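Local coordinates for protein adenylyltransferase VopS (Vibrio parahaemolyticus, PDB 3LET), which transfers AMP from ATP to a threonine of host Rho GTPases, blocking their signalling to downstream effectors and so inhibiting actin assembly in infected cells, at residues L155-F160 / R171-W175. Sequence-based numbering, arbitrary orientation.
Sequences LPEDAF and RAAAW
A T-shaped aromatic pair forms the apolar centre where a short helical turn, about 157-160, packs on helix 168-179, beside helix 281-295 of the Fic fold. Trp175, with chi1 t (174°), turns the edge of its indole to the face of Phe160: the phenyl and five-membered ring centroids lie 5.5 Å apart, their planes at 80°. The nearest CA atoms are those of Phe160 and Trp175, 5.4 Å apart. Phe160 (chi1 p, chi2 94°) points at the helix, its CD1 3.8 Å from Trp175 CB and 3.9 Å from Ala174 CB; alanine's small methyl lets the phenyl approach the helix backbone. Leu155, extended before the turn, brings CD1 to 3.7 Å from Trp175 CD1. Beyond the pair, Trp175 touches Arg286, which probably binds ATP, so the packing borders the likely nucleotide site. Ala172 and Ala173 face away, suiting close packing against helix 184-199. At the polar edge, Glu157 and Arg171 are long enough to meet in a two-pronged salt bridge: NE of Arg171 donates to OE1 of Glu157 at 3.0 Å, and NH2 to OE2 at 2.9 Å, both nearly linear. Arg171 NH1 turns instead to Phe299 O and Asn168 OD1. A water also joins the backbones, donating to Phe160 O at 3.1 Å and to Ala174 O at 2.7 Å.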
loop_
_atom_site.group_PDB
_atom_site.type_symbol
_atom_site.label_atom_id
_atom_site.label_comp_id
_atom_site.label_asym_id
_atom_site.label_seq_id
_atom_site.Cartn_x
_atom_site.Cartn_y
_atom_site.Cartn_z
ATOM N N LEU A 155 -8.028 21.309 -19.060
ATOM C CA LEU A 155 -7.834 22.541 -18.314
ATOM C C LEU A 155 -7.447 23.655 -19.268
ATOM O O LEU A 155 -6.594 23.450 -20.123
ATOM C CB LEU A 155 -6.665 22.382 -17.360
ATOM C CG LEU A 155 -6.798 22.122 -15.879
ATOM C CD1 LEU A 155 -5.476 22.502 -15.248
ATOM C CD2 LEU A 155 -7.944 22.885 -15.248
ATOM N N PRO A 156 -8.026 24.851 -19.091
ATOM C CA PRO A 156 -7.574 26.001 -19.881
ATOM C C PRO A 156 -6.087 26.248 -19.635
ATOM O O PRO A 156 -5.684 26.160 -18.466
ATOM C CB PRO A 156 -8.399 27.167 -19.317
ATOM C CG PRO A 156 -9.538 26.530 -18.572
ATOM C CD PRO A 156 -9.013 25.231 -18.067
ATOM N N GLU A 157 -5.309 26.532 -20.684
ATOM C CA GLU A 157 -3.874 26.785 -20.550
ATOM C C GLU A 157 -3.602 27.796 -19.460
ATOM O O GLU A 157 -2.641 27.651 -18.726
ATOM C CB GLU A 157 -3.261 27.378 -21.828
ATOM C CG GLU A 157 -2.767 26.425 -22.905
ATOM C CD GLU A 157 -2.102 25.160 -22.394
ATOM O OE1 GLU A 157 -0.886 25.147 -22.105
ATOM O OE2 GLU A 157 -2.807 24.156 -22.318
ATOM N N ASP A 158 -4.434 28.833 -19.366
ATOM C CA ASP A 158 -4.113 29.986 -18.517
ATOM C C ASP A 158 -4.206 29.671 -17.034
ATOM O O ASP A 158 -3.675 30.411 -16.199
ATOM C CB ASP A 158 -5.035 31.162 -18.843
ATOM C CG ASP A 158 -4.538 31.986 -20.009
ATOM O OD1 ASP A 158 -3.439 31.686 -20.524
ATOM O OD2 ASP A 158 -5.244 32.937 -20.408
ATOM N N ALA A 159 -4.908 28.593 -16.709
ATOM C CA ALA A 159 -5.018 28.144 -15.327
ATOM C C ALA A 159 -3.655 27.706 -14.757
ATOM O O ALA A 159 -3.397 27.859 -13.561
ATOM C CB ALA A 159 -6.017 27.007 -15.237
ATOM N N PHE A 160 -2.783 27.164 -15.606
ATOM C CA PHE A 160 -1.497 26.624 -15.135
ATOM C C PHE A 160 -0.288 27.087 -15.951
ATOM O O PHE A 160 0.848 26.972 -15.509
ATOM C CB PHE A 160 -1.549 25.087 -15.136
ATOM C CG PHE A 160 -1.618 24.489 -16.516
ATOM C CD1 PHE A 160 -0.449 24.083 -17.181
ATOM C CD2 PHE A 160 -2.829 24.339 -17.157
ATOM C CE1 PHE A 160 -0.511 23.523 -18.466
ATOM C CE2 PHE A 160 -2.905 23.788 -18.450
ATOM C CZ PHE A 160 -1.744 23.385 -19.102
ATOM N N ARG A 171 4.929 22.315 -20.566
ATOM C CA ARG A 171 3.515 22.418 -20.228
ATOM C C ARG A 171 3.158 21.435 -19.102
ATOM O O ARG A 171 2.433 21.774 -18.166
ATOM C CB ARG A 171 2.628 22.111 -21.453
ATOM C CG ARG A 171 2.736 23.204 -22.548
ATOM C CD ARG A 171 1.860 22.891 -23.761
ATOM N NE ARG A 171 0.465 22.745 -23.366
ATOM C CZ ARG A 171 -0.236 21.618 -23.454
ATOM N NH1 ARG A 171 0.297 20.508 -23.967
ATOM N NH2 ARG A 171 -1.507 21.626 -23.063
ATOM N N ALA A 172 3.664 20.214 -19.206
ATOM C CA ALA A 172 3.368 19.198 -18.184
ATOM C C ALA A 172 3.982 19.626 -16.859
ATOM O O ALA A 172 3.336 19.532 -15.826
ATOM C CB ALA A 172 3.904 17.856 -18.613
ATOM N N ALA A 173 5.225 20.102 -16.884
ATOM C CA ALA A 173 5.860 20.614 -15.657
ATOM C C ALA A 173 5.031 21.719 -15.014
ATOM O O ALA A 173 4.768 21.681 -13.821
ATOM C CB ALA A 173 7.285 21.105 -15.923
ATOM N N ALA A 174 4.580 22.690 -15.802
ATOM C CA ALA A 174 3.739 23.765 -15.278
ATOM C C ALA A 174 2.464 23.272 -14.623
ATOM O O ALA A 174 2.012 23.833 -13.615
ATOM C CB ALA A 174 3.366 24.757 -16.418
ATOM N N TRP A 175 1.874 22.241 -15.218
ATOM C CA TRP A 175 0.623 21.675 -14.729
ATOM C C TRP A 175 0.876 21.035 -13.377
ATOM O O TRP A 175 0.138 21.280 -12.429
ATOM C CB TRP A 175 0.095 20.638 -15.707
ATOM C CG TRP A 175 -1.117 19.898 -15.191
ATOM C CD1 TRP A 175 -2.387 20.403 -14.959
ATOM C CD2 TRP A 175 -1.176 18.511 -14.901
ATOM N NE1 TRP A 175 -3.217 19.388 -14.518
ATOM C CE2 TRP A 175 -2.498 18.224 -14.484
ATOM C CE3 TRP A 175 -0.238 17.470 -14.966
ATOM C CZ2 TRP A 175 -2.884 16.943 -14.105
ATOM C CZ3 TRP A 175 -0.637 16.201 -14.597
ATOM C CH2 TRP A 175 -1.938 15.957 -14.167
HETATM O O HOH W 1 2.705 26.386 -13.062
#